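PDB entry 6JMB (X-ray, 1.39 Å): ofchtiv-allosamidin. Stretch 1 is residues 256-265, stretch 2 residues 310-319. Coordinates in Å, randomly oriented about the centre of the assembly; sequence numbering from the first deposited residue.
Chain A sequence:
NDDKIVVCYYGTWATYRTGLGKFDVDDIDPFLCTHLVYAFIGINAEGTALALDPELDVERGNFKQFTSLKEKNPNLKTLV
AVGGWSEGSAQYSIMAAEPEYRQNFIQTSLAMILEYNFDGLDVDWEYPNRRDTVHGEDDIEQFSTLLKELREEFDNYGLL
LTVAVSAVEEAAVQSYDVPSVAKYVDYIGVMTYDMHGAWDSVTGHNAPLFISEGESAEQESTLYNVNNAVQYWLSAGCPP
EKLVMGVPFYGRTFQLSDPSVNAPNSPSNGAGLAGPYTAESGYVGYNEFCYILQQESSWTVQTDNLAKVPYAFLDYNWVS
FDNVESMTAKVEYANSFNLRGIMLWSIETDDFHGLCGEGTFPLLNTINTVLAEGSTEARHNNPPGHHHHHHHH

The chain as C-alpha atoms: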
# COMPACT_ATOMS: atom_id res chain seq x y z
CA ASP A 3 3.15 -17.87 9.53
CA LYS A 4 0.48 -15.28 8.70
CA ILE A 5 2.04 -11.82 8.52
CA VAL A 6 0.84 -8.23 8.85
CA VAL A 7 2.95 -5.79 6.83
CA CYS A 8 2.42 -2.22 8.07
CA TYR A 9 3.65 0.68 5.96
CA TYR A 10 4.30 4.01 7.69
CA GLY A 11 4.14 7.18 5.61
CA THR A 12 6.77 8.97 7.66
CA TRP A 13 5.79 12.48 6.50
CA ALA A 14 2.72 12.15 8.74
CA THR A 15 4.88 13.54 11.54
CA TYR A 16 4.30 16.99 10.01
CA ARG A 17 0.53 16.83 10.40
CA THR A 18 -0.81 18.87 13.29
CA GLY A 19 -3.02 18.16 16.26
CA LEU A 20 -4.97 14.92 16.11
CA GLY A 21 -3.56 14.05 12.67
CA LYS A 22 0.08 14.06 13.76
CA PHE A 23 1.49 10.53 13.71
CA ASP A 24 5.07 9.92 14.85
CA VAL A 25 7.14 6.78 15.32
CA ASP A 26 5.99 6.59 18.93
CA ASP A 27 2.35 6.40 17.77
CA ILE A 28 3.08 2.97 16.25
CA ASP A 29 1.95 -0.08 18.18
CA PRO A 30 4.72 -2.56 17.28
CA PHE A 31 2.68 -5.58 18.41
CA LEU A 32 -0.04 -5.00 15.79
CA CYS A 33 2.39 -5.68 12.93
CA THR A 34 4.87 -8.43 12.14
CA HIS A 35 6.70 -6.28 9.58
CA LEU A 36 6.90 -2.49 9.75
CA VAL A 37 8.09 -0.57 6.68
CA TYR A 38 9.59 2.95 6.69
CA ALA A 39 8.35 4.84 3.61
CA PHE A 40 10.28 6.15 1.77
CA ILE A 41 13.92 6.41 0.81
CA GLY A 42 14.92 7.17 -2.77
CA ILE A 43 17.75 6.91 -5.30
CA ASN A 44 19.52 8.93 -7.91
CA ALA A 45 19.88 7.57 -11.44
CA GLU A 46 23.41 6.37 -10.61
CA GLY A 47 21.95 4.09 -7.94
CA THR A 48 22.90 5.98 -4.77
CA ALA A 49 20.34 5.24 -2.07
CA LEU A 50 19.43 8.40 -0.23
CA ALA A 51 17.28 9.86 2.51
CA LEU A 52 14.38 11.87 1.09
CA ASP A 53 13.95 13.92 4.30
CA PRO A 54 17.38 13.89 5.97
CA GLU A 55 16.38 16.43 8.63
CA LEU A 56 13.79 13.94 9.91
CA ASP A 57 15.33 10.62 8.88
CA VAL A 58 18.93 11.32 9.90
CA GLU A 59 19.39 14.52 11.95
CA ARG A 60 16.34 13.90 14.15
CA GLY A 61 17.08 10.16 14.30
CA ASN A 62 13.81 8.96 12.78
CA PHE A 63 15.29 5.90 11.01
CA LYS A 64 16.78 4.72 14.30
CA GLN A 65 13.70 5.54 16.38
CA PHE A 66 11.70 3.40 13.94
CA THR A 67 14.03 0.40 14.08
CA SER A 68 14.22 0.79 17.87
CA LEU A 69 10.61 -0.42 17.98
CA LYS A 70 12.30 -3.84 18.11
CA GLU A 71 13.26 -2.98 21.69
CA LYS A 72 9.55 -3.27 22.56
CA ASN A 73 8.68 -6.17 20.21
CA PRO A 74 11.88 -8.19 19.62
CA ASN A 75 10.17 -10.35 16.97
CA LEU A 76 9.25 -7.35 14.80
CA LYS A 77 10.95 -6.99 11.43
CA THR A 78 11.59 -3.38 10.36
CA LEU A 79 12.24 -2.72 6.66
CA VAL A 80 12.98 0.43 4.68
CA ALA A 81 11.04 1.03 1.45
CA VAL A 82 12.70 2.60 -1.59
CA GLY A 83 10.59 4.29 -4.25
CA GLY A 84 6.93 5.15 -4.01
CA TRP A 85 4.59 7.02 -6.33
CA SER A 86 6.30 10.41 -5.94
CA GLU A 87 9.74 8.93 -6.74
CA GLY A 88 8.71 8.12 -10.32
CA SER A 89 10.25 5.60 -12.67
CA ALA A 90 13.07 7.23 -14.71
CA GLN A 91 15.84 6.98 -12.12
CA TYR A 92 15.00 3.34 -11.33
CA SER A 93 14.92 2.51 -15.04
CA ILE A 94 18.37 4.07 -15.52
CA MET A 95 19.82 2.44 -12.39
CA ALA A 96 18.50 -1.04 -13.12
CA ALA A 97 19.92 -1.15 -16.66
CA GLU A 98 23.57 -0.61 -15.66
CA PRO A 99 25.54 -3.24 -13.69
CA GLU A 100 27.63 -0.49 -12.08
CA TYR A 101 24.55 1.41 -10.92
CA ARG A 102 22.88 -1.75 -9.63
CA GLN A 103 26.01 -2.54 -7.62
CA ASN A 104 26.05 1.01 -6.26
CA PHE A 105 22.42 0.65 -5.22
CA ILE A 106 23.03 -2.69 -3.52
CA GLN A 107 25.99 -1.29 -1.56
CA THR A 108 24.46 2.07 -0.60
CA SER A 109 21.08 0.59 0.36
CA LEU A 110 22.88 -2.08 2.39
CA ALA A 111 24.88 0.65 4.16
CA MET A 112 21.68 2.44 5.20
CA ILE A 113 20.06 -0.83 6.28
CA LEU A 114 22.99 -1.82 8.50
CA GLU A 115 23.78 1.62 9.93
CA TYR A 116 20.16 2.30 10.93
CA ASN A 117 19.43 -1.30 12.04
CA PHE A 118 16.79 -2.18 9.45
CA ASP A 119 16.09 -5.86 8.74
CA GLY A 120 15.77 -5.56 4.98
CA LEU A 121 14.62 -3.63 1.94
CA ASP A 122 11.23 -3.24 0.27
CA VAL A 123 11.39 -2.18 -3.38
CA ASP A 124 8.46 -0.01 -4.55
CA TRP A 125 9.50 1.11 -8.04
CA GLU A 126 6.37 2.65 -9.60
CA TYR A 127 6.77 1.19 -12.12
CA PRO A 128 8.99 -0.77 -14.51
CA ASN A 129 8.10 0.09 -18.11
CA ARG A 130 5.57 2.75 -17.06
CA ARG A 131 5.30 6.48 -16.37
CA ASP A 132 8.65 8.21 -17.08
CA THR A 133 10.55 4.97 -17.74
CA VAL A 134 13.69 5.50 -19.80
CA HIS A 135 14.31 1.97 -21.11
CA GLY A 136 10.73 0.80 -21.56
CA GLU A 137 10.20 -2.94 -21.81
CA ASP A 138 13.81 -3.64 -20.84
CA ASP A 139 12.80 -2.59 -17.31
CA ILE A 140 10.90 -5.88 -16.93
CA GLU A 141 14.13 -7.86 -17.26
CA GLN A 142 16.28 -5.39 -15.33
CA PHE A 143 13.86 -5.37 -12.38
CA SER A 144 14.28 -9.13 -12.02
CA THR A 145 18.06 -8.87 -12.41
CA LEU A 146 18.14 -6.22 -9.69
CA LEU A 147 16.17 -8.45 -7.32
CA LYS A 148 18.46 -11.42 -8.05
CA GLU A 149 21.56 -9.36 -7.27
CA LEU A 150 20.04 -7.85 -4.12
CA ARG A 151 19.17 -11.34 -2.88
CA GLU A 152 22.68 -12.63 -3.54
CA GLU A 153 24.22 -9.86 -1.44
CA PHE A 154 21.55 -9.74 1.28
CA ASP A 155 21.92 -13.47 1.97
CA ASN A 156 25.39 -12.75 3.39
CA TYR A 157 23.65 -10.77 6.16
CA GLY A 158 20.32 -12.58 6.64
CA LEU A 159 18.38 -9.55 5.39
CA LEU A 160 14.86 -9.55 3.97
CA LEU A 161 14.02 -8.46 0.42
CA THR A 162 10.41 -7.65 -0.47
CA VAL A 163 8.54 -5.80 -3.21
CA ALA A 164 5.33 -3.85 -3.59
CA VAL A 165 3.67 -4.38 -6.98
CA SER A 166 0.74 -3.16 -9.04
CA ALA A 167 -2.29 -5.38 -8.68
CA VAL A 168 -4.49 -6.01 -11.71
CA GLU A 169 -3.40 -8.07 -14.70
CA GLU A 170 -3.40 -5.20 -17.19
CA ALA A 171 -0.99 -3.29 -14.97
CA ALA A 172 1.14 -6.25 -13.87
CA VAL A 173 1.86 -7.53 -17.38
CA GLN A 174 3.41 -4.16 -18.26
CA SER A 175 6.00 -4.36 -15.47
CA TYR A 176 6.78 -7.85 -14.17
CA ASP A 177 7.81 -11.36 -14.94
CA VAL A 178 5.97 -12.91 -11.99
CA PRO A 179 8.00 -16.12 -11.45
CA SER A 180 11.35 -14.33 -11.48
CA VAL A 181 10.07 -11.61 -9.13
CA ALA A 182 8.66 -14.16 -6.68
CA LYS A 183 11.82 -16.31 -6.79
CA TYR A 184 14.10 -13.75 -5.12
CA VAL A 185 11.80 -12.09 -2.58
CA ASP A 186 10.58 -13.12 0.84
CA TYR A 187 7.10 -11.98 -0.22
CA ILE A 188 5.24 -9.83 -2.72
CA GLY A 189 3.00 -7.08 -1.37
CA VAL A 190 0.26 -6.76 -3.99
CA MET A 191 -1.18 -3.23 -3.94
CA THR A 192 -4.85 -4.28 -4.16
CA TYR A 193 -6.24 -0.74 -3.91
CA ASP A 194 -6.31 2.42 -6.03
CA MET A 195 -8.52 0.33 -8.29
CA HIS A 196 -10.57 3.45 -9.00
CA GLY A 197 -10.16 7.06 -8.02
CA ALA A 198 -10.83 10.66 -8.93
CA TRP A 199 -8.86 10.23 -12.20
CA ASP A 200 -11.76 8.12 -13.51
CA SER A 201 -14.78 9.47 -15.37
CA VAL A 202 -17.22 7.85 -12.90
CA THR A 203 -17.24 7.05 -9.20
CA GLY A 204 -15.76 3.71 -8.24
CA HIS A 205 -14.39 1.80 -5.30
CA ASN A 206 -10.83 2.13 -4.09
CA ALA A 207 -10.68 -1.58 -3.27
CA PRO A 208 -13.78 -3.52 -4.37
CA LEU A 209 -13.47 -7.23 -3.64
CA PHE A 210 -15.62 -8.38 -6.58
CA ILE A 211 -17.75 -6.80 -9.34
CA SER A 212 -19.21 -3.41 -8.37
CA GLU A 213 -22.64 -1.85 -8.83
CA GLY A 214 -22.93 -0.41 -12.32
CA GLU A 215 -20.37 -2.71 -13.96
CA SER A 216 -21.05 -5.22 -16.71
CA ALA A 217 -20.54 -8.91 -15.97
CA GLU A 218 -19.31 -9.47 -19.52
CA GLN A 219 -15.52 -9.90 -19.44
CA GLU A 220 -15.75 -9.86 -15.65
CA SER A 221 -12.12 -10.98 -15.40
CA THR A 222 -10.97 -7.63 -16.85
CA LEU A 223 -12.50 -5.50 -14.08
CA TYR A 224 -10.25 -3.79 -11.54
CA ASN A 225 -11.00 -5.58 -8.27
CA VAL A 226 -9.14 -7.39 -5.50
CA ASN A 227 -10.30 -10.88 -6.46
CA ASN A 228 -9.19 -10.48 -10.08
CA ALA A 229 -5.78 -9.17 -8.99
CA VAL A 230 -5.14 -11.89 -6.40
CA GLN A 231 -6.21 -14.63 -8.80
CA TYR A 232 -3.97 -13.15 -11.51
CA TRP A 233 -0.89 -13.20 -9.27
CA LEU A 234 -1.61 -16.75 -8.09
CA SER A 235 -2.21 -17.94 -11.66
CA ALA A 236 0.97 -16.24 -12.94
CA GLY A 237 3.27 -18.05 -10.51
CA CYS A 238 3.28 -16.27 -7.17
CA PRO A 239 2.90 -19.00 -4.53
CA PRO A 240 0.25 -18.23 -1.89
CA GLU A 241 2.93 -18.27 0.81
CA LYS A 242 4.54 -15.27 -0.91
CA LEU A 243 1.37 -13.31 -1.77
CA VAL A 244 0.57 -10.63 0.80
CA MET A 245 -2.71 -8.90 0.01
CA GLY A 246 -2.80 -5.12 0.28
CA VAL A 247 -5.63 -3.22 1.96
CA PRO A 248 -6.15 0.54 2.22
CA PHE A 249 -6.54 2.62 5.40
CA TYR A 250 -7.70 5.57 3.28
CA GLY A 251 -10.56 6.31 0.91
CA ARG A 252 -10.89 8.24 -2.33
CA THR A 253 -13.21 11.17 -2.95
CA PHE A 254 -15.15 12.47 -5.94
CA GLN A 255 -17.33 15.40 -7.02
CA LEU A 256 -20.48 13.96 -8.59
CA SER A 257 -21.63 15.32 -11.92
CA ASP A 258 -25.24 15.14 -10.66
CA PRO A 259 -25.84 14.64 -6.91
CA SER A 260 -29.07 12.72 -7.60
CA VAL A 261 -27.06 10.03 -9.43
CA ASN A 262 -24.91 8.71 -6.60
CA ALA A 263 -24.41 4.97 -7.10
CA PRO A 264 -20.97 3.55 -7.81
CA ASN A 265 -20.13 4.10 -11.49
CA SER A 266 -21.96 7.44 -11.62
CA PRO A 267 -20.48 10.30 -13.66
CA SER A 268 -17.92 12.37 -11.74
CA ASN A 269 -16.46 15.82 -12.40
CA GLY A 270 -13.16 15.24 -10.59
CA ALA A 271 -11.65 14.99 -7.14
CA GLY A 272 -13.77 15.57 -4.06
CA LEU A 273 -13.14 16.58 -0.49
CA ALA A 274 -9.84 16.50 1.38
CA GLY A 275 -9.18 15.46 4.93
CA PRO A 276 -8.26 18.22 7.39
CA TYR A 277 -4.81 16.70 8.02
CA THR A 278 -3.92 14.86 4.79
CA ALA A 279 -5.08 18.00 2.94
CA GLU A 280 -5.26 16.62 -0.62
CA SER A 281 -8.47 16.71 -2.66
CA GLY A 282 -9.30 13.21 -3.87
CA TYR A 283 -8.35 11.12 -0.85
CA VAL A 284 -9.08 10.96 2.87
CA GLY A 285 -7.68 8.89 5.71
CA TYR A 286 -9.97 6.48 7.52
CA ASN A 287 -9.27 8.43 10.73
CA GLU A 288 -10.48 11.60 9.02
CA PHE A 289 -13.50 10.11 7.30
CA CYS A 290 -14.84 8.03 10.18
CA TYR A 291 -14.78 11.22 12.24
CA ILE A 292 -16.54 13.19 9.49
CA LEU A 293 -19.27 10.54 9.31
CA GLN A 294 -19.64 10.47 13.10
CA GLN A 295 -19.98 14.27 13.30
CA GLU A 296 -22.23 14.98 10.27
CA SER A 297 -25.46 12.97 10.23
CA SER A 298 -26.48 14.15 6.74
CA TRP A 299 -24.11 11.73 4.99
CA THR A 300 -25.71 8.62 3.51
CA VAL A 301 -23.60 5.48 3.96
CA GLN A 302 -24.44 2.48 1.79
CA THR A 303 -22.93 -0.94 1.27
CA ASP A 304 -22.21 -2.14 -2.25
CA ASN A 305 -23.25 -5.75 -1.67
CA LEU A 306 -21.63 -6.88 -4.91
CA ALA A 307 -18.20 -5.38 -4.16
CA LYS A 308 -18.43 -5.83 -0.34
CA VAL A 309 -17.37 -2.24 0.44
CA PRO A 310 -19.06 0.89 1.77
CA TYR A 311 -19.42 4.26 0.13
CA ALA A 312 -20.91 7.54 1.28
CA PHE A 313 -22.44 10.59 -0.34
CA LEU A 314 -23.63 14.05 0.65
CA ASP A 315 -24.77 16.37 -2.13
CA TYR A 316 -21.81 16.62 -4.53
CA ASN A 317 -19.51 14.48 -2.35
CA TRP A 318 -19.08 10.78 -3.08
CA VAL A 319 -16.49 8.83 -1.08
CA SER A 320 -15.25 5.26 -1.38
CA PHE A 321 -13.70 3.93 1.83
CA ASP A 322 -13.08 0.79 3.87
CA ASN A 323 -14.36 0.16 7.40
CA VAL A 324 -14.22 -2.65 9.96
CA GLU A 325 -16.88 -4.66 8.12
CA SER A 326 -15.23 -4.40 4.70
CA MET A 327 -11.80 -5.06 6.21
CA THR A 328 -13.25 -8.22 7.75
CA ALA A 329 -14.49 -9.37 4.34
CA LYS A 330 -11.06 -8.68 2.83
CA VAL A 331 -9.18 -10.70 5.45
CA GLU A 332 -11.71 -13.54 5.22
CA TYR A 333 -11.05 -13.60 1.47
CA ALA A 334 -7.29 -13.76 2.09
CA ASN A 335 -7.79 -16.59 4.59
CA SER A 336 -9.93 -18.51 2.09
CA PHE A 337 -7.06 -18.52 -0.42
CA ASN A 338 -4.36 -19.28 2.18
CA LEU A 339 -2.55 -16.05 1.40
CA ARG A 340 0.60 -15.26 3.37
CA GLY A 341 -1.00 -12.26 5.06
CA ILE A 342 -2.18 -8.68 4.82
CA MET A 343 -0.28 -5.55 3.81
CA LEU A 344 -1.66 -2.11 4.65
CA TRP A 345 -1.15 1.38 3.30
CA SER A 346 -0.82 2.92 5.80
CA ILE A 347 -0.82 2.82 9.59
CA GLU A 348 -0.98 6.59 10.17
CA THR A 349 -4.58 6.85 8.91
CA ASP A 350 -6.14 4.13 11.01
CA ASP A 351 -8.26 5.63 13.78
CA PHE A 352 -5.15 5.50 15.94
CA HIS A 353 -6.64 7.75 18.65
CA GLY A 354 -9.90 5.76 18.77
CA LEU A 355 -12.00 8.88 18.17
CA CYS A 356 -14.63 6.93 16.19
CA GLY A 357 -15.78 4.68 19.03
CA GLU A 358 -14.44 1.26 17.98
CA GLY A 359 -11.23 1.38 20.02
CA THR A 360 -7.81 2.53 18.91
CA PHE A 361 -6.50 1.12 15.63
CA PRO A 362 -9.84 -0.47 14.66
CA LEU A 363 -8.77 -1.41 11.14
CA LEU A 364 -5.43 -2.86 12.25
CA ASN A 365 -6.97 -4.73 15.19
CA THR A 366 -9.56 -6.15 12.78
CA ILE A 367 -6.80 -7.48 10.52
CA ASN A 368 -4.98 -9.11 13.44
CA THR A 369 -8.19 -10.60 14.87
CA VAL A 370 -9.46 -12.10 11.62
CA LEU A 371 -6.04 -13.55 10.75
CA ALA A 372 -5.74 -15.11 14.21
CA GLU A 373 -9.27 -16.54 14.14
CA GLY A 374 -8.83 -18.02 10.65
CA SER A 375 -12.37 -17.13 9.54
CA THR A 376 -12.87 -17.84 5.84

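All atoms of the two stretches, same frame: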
# COMPACT_ATOMS: atom_id res chain seq x y z
N LEU A 256 -19.51 14.51 -7.65
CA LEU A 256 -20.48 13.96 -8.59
C LEU A 256 -20.83 14.97 -9.67
O LEU A 256 -20.86 16.18 -9.44
CB LEU A 256 -21.76 13.58 -7.84
CG LEU A 256 -21.64 12.38 -6.90
CD1 LEU A 256 -22.86 12.30 -5.99
CD2 LEU A 256 -21.46 11.09 -7.69
N SER A 257 -21.10 14.46 -10.87
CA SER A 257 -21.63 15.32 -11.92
C SER A 257 -23.05 15.77 -11.61
O SER A 257 -23.42 16.92 -11.86
CB SER A 257 -21.59 14.61 -13.27
OG SER A 257 -20.25 14.30 -13.63
N ASP A 258 -23.86 14.87 -11.05
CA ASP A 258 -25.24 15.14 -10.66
C ASP A 258 -25.46 14.47 -9.31
O ASP A 258 -25.42 13.23 -9.22
CB ASP A 258 -26.20 14.56 -11.72
CG ASP A 258 -27.66 14.92 -11.46
OD1 ASP A 258 -28.06 15.11 -10.29
OD2 ASP A 258 -28.43 14.97 -12.45
N PRO A 259 -25.68 15.24 -8.25
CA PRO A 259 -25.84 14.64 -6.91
C PRO A 259 -26.98 13.64 -6.81
O PRO A 259 -26.95 12.79 -5.90
CB PRO A 259 -26.07 15.85 -6.00
CG PRO A 259 -25.39 16.98 -6.72
CD PRO A 259 -25.62 16.71 -8.19
N SER A 260 -27.99 13.70 -7.68
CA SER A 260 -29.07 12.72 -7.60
C SER A 260 -28.69 11.37 -8.20
O SER A 260 -29.46 10.42 -8.06
CB SER A 260 -30.34 13.26 -8.27
OG SER A 260 -30.15 13.43 -9.66
N VAL A 261 -27.54 11.28 -8.86
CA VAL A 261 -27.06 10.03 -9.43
C VAL A 261 -25.79 9.68 -8.66
O VAL A 261 -24.71 10.20 -8.96
CB VAL A 261 -26.81 10.14 -10.94
CG1 VAL A 261 -26.39 8.80 -11.50
CG2 VAL A 261 -28.08 10.63 -11.63
N ASN A 262 -25.93 8.83 -7.64
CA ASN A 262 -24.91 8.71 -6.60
C ASN A 262 -24.54 7.26 -6.31
O ASN A 262 -23.95 6.96 -5.27
CB ASN A 262 -25.37 9.43 -5.32
CG ASN A 262 -26.80 9.09 -4.96
OD1 ASN A 262 -27.21 7.93 -5.03
ND2 ASN A 262 -27.58 10.10 -4.58
N ALA A 263 -24.88 6.34 -7.21
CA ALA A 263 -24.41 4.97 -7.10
C ALA A 263 -22.94 4.91 -7.48
O ALA A 263 -22.39 5.85 -8.07
CB ALA A 263 -25.23 4.09 -8.04
N PRO A 264 -22.26 3.81 -7.16
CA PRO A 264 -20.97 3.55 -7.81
C PRO A 264 -21.17 3.58 -9.31
O PRO A 264 -22.26 3.28 -9.82
CB PRO A 264 -20.60 2.14 -7.32
CG PRO A 264 -21.40 1.95 -6.06
CD PRO A 264 -22.68 2.70 -6.28
N ASN A 265 -20.12 3.98 -10.03
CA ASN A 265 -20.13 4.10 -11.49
C ASN A 265 -21.08 5.18 -11.99
O ASN A 265 -21.65 5.07 -13.09
CB ASN A 265 -20.34 2.76 -12.18
CG ASN A 265 -19.09 1.93 -12.15
OD1 ASN A 265 -18.12 2.24 -12.85
ND2 ASN A 265 -19.07 0.91 -11.30
N PRO A 310 -18.15 -0.24 1.56
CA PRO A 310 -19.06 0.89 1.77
C PRO A 310 -18.68 2.08 0.91
O PRO A 310 -17.55 2.24 0.45
CB PRO A 310 -18.81 1.23 3.24
CG PRO A 310 -17.34 0.98 3.40
CD PRO A 310 -17.06 -0.25 2.55
N TYR A 311 -19.66 2.95 0.73
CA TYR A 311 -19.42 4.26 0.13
C TYR A 311 -20.40 5.23 0.77
O TYR A 311 -21.39 4.83 1.38
CB TYR A 311 -19.55 4.22 -1.40
CG TYR A 311 -20.92 3.82 -1.91
CD1 TYR A 311 -21.31 2.48 -1.93
CD2 TYR A 311 -21.83 4.77 -2.36
CE1 TYR A 311 -22.56 2.11 -2.40
CE2 TYR A 311 -23.08 4.40 -2.82
CZ TYR A 311 -23.44 3.08 -2.84
OH TYR A 311 -24.69 2.72 -3.30
N ALA A 312 -20.11 6.52 0.62
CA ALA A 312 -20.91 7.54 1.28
C ALA A 312 -21.08 8.73 0.35
O ALA A 312 -20.22 9.03 -0.47
CB ALA A 312 -20.26 8.00 2.59
N PHE A 313 -22.22 9.40 0.47
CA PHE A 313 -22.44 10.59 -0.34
C PHE A 313 -23.18 11.65 0.46
O PHE A 313 -23.93 11.36 1.40
CB PHE A 313 -23.15 10.29 -1.67
CG PHE A 313 -24.45 9.56 -1.52
CD1 PHE A 313 -25.63 10.26 -1.32
CD2 PHE A 313 -24.49 8.18 -1.58
CE1 PHE A 313 -26.83 9.59 -1.19
CE2 PHE A 313 -25.70 7.50 -1.46
CZ PHE A 313 -26.87 8.21 -1.26
N LEU A 314 -22.95 12.90 0.07
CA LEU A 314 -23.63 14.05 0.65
C LEU A 314 -23.57 15.14 -0.41
O LEU A 314 -22.50 15.70 -0.66
CB LEU A 314 -22.92 14.49 1.93
CG LEU A 314 -23.47 15.75 2.60
CD1 LEU A 314 -24.97 15.62 2.85
CD2 LEU A 314 -22.73 16.02 3.90
N ASP A 315 -24.72 15.42 -1.03
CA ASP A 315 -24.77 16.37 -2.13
C ASP A 315 -23.72 16.01 -3.19
O ASP A 315 -23.75 14.89 -3.71
CB ASP A 315 -24.63 17.81 -1.63
CG ASP A 315 -25.78 18.22 -0.73
OD1 ASP A 315 -26.91 17.75 -0.97
OD2 ASP A 315 -25.54 19.01 0.20
N TYR A 316 -22.79 16.91 -3.49
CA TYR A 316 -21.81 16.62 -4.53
C TYR A 316 -20.75 15.61 -4.11
O TYR A 316 -20.06 15.06 -4.97
CB TYR A 316 -21.17 17.92 -5.04
CG TYR A 316 -22.02 18.63 -6.06
CD1 TYR A 316 -21.99 18.25 -7.39
CD2 TYR A 316 -22.88 19.66 -5.70
CE1 TYR A 316 -22.77 18.87 -8.34
CE2 TYR A 316 -23.67 20.29 -6.64
CZ TYR A 316 -23.60 19.89 -7.96
OH TYR A 316 -24.38 20.50 -8.93
N ASN A 317 -20.59 15.35 -2.81
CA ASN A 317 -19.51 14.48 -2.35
C ASN A 317 -19.89 13.02 -2.52
O ASN A 317 -20.98 12.60 -2.14
CB ASN A 317 -19.27 14.70 -0.86
CG ASN A 317 -18.82 16.09 -0.56
OD1 ASN A 317 -17.69 16.46 -0.86
ND2 ASN A 317 -19.70 16.87 0.05
N TRP A 318 -18.95 12.23 -3.05
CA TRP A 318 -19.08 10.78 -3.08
C TRP A 318 -17.73 10.21 -2.68
O TRP A 318 -16.70 10.59 -3.24
CB TRP A 318 -19.47 10.32 -4.49
CG TRP A 318 -19.90 8.90 -4.59
CD1 TRP A 318 -21.19 8.43 -4.66
CD2 TRP A 318 -19.05 7.75 -4.71
NE1 TRP A 318 -21.19 7.06 -4.79
CE2 TRP A 318 -19.89 6.62 -4.82
CE3 TRP A 318 -17.66 7.56 -4.71
CZ2 TRP A 318 -19.39 5.32 -4.93
CZ3 TRP A 318 -17.16 6.27 -4.83
CH2 TRP A 318 -18.02 5.17 -4.94
N VAL A 319 -17.73 9.32 -1.69
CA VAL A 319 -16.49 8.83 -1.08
C VAL A 319 -16.53 7.31 -1.03
O VAL A 319 -17.48 6.72 -0.51
CB VAL A 319 -16.32 9.40 0.35
CG1 VAL A 319 -15.07 8.82 1.01
CG2 VAL A 319 -16.25 10.91 0.32
O HOH W 1 -25.62 12.87 -3.50

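Residues 310-319 form a β-hairpin. Its strands, 310-314 and 317-319, are joined by a type II' turn from Leu314 to Asn317, and paired backbone hydrogen bonds hold them together: Ala312 N to Val319 O (2.9 Å) and Val319 N to Ala312 O (2.8 Å), then Leu314 N to Asn317 O (3.0 Å) and Asn317 N to Leu314 O (2.9 Å). The Asn317 side chain braces the turn as well, its ND2 donating to Leu314 O at 3.1 Å. Residues 256-265 follow a largely irregular path along the hairpin, from Leu256 beside Tyr316 to Pro264 near Tyr311. A type I turn from Asp258 to Val261, closed by Val261 N to Asp258 O (2.9 Å), reverses the chain; Asp258 OD1 reinforces it by accepting from Ser260 N (3.0 Å) and Ser260 OG (2.8 Å).

The backbones are directly bonded at one point, where Leu256 N donates to Tyr316 O at 2.8 Å in nearly linear geometry (172°). A water extends this polar link near the turns, donating to both Pro259 O (2.7 Å) and Asp315 O (2.8 Å) and so satisfying two carbonyls with one molecule.

Side chains alternate along the first strand: Tyr311 and Phe313 point toward the irregular segment, whereas Ala312 and Leu314 point away. Trp318, on the second strand, also points toward it. Trp318 NE1 donates to Asn262 O at 2.8 Å, with the carbonyl oxygen near the ring plane, as expected for an N-H directed outward from the ring edge; the 130° angle shows that the bond is appreciably bent. Beside this polar contact, Leu256 CG packs 3.8 Å from Trp318 CB, and Pro264 CG lies 4.1 Å from Trp318 CZ2.

Three aromatic faces receive aliphatic groups. Pro259 CG sits 3.5 Å from the centroid of the Tyr316 ring, only 5° off its normal, an almost centred CH-π contact between the proline's polarised C-H groups and the π cloud. Although the CA-to-CB bond of Tyr316 points sideways, the end of its side chain comes nearer and brings its ring to Pro259. Pro264 CD lies over the Tyr311 face, 4.0 Å from the ring centroid but 29° off the normal, and thus less centred. Asn262 covers Phe313, with CB 4.0 Å from the ring centroid and ND2 3.5 Å from Phe313 CE1. The amide is also tethered within its own segment, as Asn262 ND2 donates to Pro259 O at 3.1 Å.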